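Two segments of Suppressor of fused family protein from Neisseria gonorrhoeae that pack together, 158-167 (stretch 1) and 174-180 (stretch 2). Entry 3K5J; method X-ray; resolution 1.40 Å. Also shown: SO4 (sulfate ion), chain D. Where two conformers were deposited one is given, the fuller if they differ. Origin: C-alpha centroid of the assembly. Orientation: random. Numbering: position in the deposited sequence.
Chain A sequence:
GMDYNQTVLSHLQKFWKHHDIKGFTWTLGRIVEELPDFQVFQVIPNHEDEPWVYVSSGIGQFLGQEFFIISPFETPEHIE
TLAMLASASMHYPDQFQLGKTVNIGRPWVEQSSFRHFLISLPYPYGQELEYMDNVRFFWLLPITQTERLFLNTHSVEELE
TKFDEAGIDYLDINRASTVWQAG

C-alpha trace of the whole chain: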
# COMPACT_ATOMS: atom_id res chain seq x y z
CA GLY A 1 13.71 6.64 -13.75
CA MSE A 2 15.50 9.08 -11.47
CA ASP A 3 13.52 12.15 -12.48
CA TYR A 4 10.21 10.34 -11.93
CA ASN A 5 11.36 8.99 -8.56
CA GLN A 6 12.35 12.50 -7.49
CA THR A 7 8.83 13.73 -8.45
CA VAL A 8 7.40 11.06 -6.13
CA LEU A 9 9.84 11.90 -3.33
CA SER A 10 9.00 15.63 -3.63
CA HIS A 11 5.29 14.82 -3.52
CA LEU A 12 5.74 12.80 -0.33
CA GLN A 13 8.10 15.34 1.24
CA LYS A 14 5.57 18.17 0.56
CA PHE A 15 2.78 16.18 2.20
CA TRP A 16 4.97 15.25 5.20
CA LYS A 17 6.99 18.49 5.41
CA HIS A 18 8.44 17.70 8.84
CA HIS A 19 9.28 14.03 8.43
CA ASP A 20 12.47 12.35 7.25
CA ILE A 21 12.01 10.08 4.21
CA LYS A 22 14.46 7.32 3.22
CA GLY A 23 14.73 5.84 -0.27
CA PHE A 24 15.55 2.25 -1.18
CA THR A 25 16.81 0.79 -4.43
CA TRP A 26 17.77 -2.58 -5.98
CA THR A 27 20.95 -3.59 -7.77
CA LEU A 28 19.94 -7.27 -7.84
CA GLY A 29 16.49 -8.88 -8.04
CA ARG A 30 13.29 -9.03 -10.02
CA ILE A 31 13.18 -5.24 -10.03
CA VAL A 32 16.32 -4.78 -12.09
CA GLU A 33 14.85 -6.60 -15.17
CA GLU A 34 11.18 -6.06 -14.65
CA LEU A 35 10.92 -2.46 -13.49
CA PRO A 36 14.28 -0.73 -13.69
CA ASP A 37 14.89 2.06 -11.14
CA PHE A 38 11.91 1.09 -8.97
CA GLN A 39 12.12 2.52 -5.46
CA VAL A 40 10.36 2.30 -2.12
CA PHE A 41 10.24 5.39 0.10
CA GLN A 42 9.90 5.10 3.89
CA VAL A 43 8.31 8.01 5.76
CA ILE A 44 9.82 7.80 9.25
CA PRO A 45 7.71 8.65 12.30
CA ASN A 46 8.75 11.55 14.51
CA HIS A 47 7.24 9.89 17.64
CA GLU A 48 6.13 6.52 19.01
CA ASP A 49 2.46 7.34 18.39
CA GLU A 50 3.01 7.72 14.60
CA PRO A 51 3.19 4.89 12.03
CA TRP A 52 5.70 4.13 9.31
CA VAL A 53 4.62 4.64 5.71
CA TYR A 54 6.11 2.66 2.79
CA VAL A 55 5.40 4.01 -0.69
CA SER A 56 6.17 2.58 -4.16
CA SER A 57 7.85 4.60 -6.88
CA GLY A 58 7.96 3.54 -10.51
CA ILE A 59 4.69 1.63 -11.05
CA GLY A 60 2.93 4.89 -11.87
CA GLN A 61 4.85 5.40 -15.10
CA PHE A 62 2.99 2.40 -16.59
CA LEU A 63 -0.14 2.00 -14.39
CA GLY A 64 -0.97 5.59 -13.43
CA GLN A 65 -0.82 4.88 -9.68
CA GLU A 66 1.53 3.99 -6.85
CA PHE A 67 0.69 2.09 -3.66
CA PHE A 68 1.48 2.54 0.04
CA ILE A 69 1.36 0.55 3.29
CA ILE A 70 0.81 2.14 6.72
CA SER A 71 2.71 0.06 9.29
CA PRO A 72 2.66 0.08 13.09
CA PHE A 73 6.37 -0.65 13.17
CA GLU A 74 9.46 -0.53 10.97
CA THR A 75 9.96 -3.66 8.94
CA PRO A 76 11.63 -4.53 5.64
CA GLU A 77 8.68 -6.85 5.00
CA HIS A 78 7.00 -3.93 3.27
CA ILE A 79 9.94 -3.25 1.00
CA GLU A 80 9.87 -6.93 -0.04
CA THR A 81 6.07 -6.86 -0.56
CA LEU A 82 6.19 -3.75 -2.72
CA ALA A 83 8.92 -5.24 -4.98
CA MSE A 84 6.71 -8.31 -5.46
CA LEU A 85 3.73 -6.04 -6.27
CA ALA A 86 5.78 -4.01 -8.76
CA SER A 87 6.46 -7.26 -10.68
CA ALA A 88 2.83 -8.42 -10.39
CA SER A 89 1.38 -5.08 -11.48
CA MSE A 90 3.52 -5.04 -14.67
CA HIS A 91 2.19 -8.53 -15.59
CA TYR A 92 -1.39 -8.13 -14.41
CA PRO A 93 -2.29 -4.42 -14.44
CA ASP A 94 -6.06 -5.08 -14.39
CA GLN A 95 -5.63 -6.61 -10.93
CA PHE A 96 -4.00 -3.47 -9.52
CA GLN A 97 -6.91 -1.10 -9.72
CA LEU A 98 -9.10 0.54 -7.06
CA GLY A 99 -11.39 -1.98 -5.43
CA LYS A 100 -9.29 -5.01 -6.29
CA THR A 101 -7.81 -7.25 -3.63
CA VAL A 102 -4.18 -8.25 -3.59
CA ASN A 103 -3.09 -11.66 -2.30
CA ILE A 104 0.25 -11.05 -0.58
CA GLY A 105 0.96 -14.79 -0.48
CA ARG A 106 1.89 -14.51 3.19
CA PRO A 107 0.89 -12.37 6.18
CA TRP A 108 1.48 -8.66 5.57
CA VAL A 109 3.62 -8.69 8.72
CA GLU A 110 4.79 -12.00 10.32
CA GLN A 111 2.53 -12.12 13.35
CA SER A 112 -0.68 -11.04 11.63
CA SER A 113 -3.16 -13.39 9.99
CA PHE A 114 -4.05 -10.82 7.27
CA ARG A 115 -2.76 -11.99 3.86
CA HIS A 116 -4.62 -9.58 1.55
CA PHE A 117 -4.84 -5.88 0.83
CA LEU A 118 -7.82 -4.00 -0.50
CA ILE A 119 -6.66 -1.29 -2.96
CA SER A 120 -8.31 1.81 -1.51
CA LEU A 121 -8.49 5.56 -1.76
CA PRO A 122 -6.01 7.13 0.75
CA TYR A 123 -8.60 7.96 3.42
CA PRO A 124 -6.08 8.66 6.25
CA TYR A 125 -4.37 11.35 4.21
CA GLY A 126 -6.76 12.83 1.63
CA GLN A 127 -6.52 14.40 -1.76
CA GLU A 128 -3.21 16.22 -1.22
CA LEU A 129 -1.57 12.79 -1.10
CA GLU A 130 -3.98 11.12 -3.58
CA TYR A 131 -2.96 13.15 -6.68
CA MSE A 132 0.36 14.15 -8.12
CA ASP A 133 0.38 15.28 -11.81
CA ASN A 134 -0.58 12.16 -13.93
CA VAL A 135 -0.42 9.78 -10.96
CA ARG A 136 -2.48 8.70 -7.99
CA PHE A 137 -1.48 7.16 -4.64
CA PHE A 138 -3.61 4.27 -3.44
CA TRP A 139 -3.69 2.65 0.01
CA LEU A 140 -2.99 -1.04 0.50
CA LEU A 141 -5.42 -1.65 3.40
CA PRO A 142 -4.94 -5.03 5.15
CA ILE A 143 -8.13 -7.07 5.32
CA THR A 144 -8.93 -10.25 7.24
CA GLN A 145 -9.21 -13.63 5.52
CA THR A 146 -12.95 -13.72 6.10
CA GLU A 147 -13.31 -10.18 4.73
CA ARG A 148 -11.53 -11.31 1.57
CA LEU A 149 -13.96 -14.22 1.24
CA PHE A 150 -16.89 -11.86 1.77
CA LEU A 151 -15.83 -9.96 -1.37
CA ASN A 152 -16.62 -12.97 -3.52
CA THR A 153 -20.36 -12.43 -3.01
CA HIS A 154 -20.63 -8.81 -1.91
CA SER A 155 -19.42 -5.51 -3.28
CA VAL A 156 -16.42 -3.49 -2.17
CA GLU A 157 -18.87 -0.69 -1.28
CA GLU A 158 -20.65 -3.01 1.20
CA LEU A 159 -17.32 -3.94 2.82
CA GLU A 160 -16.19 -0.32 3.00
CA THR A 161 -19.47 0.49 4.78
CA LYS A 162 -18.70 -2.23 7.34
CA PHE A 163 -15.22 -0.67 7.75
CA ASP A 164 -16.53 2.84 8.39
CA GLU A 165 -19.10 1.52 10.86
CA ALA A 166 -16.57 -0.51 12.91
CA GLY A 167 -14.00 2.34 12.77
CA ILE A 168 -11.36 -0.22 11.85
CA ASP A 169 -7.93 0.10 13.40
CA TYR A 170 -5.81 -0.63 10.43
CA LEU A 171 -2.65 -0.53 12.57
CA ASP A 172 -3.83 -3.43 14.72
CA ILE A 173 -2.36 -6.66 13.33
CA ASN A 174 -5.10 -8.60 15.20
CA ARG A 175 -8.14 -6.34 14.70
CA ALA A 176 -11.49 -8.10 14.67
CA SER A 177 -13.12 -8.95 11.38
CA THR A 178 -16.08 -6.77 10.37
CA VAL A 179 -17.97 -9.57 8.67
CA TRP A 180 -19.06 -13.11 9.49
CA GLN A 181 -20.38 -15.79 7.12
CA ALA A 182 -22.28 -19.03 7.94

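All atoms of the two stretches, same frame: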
# COMPACT_ATOMS: atom_id res chain seq x y z
N GLU A 158 -20.05 -2.44 -0.03
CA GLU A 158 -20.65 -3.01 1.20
C GLU A 158 -19.57 -3.22 2.27
O GLU A 158 -19.76 -2.95 3.46
CB GLU A 158 -21.38 -4.32 0.97
CG GLU A 158 -22.68 -4.30 0.20
CD GLU A 158 -23.05 -5.74 -0.16
OE1 GLU A 158 -23.25 -6.50 0.82
OE2 GLU A 158 -23.04 -6.13 -1.37
N LEU A 159 -18.43 -3.73 1.85
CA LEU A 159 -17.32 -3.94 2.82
C LEU A 159 -16.82 -2.61 3.39
O LEU A 159 -16.62 -2.48 4.60
CB LEU A 159 -16.15 -4.75 2.23
CG LEU A 159 -15.02 -5.08 3.23
CD1 LEU A 159 -15.56 -5.94 4.42
CD2 LEU A 159 -13.88 -5.78 2.49
N GLU A 160 -16.66 -1.61 2.53
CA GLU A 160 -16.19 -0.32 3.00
C GLU A 160 -17.19 0.31 3.98
O GLU A 160 -16.80 0.92 4.99
CB GLU A 160 -15.84 0.58 1.81
CG GLU A 160 -14.53 0.12 1.14
CD GLU A 160 -14.08 0.96 -0.04
OE1 GLU A 160 -14.95 1.64 -0.63
OE2 GLU A 160 -12.85 0.97 -0.38
N THR A 161 -18.49 0.06 3.78
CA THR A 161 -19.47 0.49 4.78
C THR A 161 -19.23 -0.17 6.13
O THR A 161 -19.24 0.52 7.17
CB THR A 161 -20.87 0.18 4.28
OG1 THR A 161 -21.10 1.01 3.13
CG2 THR A 161 -21.90 0.46 5.36
N LYS A 162 -19.00 -1.47 6.12
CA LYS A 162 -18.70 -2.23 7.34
C LYS A 162 -17.44 -1.65 8.00
O LYS A 162 -17.40 -1.51 9.24
CB LYS A 162 -18.55 -3.73 7.06
CG LYS A 162 -19.85 -4.51 6.70
N PHE A 163 -16.45 -1.27 7.20
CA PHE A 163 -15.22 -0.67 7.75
C PHE A 163 -15.45 0.65 8.46
O PHE A 163 -14.98 0.86 9.57
CB PHE A 163 -14.17 -0.44 6.66
CG PHE A 163 -13.52 -1.69 6.13
CD1 PHE A 163 -13.59 -2.92 6.79
CD2 PHE A 163 -12.79 -1.64 4.94
CE1 PHE A 163 -12.96 -4.01 6.31
CE2 PHE A 163 -12.13 -2.77 4.50
CZ PHE A 163 -12.26 -3.95 5.18
N ASP A 164 -16.17 1.56 7.79
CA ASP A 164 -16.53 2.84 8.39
C ASP A 164 -17.30 2.66 9.71
O ASP A 164 -17.06 3.34 10.72
CB ASP A 164 -17.42 3.62 7.42
CG ASP A 164 -16.72 4.02 6.13
OD1 ASP A 164 -15.47 3.97 6.04
OD2 ASP A 164 -17.45 4.38 5.18
N GLU A 165 -18.24 1.73 9.70
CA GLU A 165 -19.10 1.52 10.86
C GLU A 165 -18.37 0.94 12.08
O GLU A 165 -18.71 1.28 13.22
CB GLU A 165 -20.28 0.64 10.48
CG GLU A 165 -21.24 1.41 9.56
CD GLU A 165 -22.38 0.59 8.95
OE1 GLU A 165 -22.42 -0.66 9.12
OE2 GLU A 165 -23.24 1.23 8.29
N ALA A 166 -17.39 0.07 11.83
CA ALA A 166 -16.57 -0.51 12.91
C ALA A 166 -15.50 0.48 13.37
O ALA A 166 -15.03 0.42 14.52
CB ALA A 166 -15.94 -1.84 12.42
N GLY A 167 -15.11 1.43 12.50
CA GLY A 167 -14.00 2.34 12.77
C GLY A 167 -12.68 1.57 12.79
O GLY A 167 -11.89 1.72 13.74
N ASN A 174 -4.10 -7.63 14.73
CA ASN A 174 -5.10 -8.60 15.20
C ASN A 174 -6.48 -7.96 15.34
O ASN A 174 -7.31 -8.41 16.14
CB ASN A 174 -4.66 -9.24 16.54
CG ASN A 174 -5.57 -10.40 16.96
OD1 ASN A 174 -5.87 -11.26 16.15
ND2 ASN A 174 -5.98 -10.43 18.26
N ARG A 175 -6.81 -6.91 14.57
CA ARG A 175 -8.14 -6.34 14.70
C ARG A 175 -9.20 -7.39 14.40
O ARG A 175 -8.98 -8.30 13.60
CB ARG A 175 -8.35 -5.13 13.81
CG ARG A 175 -8.37 -5.38 12.33
CD ARG A 175 -8.96 -4.17 11.57
NE ARG A 175 -8.94 -4.36 10.14
CZ ARG A 175 -9.87 -5.01 9.42
NH1 ARG A 175 -10.96 -5.56 9.99
NH2 ARG A 175 -9.71 -5.10 8.11
N ALA A 176 -10.39 -7.22 14.98
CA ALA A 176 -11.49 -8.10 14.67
C ALA A 176 -11.94 -7.94 13.23
O ALA A 176 -11.93 -6.83 12.66
CB ALA A 176 -12.66 -7.84 15.60
N SER A 177 -12.38 -9.03 12.65
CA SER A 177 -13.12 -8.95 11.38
C SER A 177 -14.40 -8.16 11.54
O SER A 177 -15.02 -8.16 12.61
CB SER A 177 -13.50 -10.31 10.85
OG SER A 177 -12.38 -10.95 10.31
N THR A 178 -14.83 -7.52 10.44
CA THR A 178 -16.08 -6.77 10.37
C THR A 178 -17.23 -7.55 9.76
O THR A 178 -18.34 -7.03 9.65
CB THR A 178 -15.89 -5.49 9.56
OG1 THR A 178 -15.55 -5.80 8.19
CG2 THR A 178 -14.89 -4.60 10.23
N VAL A 179 -16.95 -8.76 9.33
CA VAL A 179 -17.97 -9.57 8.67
C VAL A 179 -17.87 -11.00 9.20
O VAL A 179 -16.85 -11.42 9.75
CB VAL A 179 -17.82 -9.56 7.13
CG1 VAL A 179 -17.92 -8.14 6.53
CG2 VAL A 179 -16.58 -10.30 6.74
N TRP A 180 -18.98 -11.72 9.08
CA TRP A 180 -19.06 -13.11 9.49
C TRP A 180 -19.92 -13.84 8.47
O TRP A 180 -20.97 -13.31 8.06
CB TRP A 180 -19.72 -13.27 10.89
CG TRP A 180 -19.90 -14.72 11.21
CD1 TRP A 180 -18.94 -15.61 11.66
CD2 TRP A 180 -21.09 -15.47 10.98
NE1 TRP A 180 -19.49 -16.87 11.73
CE2 TRP A 180 -20.80 -16.81 11.32
CE3 TRP A 180 -22.36 -15.15 10.49
CZ2 TRP A 180 -21.76 -17.82 11.22
CZ3 TRP A 180 -23.33 -16.17 10.40
CH2 TRP A 180 -23.01 -17.48 10.77
S SO4 D . -10.75 -13.94 10.71
O1 SO4 D . -11.51 -15.12 11.06
O2 SO4 D . -10.93 -13.62 9.35
O3 SO4 D . -11.32 -12.87 11.57
O4 SO4 D . -9.31 -14.11 11.07

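The C-terminal part of a helix, residues 158-166, packs against an irregular segment of the chain, residues 174-180, that passes alongside it. The contact is modest, burying 255 Å² over both sides, and no hydrogen bond crosses it among the atoms modelled. Van der Waals packing therefore carries the interaction, and the helix supplies it through Leu159, Lys162, Phe163 and Ala166, whose i, i+3, i+4 and i+7 spacing sets them along one side of the helix.

Asn174 lies too far away to take part. Arg175 is the first residue to reach the helix. Its CA-to-CB bond points toward it, and the long side chain, with chi2 and chi3 both t, carries the guanidinium to the Phe163 ring, where Arg175 NH2 lies 3.9 Å from Phe163 CE1. The approach is oblique. Arg175 NH1 also donates to Ala176 O at 3.1 Å, tying the side chain to the carbonyl of the following residue; a long, multivalent group suits a buried site where polar atoms must still find partners.

Ala176 and Ser177 make no contact with the helix. Ser177 instead gives a hydrogen bond from OG to O3 of a sulfate ion, at 2.5 Å; the ion probably comes from the crystallisation liquor.

Thr178 is the centre of the contact. It loses 82 Å² to the helix, the largest share of any residue, and Thr178 CA lies 6.1 Å from Lys162 CA. With chi1 at p, the branched side chain spreads over the helix: Thr178 OG1 sits 3.7 Å from Phe163 CE1, 3.8 Å from Lys162 CB and 3.8 Å from Leu159 CD1, while Thr178 CG2 meets Ala166 CB at 3.7 Å. Threonine fits because it offers a methyl group to the alanine, while its hydroxyl, lying among carbon atoms here, is hydrogen-bonded elsewhere in the structure. Ala166 offers its single methyl carbon to the methyl group of Thr178.

Val179 extends the apolar patch. Although its CA-to-CB bond points sideways, Val179 CG1 comes within 3.9 Å of Leu159 CD1, the end of a leucine that reaches nearer than its own sideways CA-to-CB bond suggests. The same Val179 CG1 lies 4.1 Å from Lys162 CG, aliphatic carbon against aliphatic carbon; Lys162 is not modelled beyond this atom. Trp180 lies out of reach of the helix, and the contact ends at Val179.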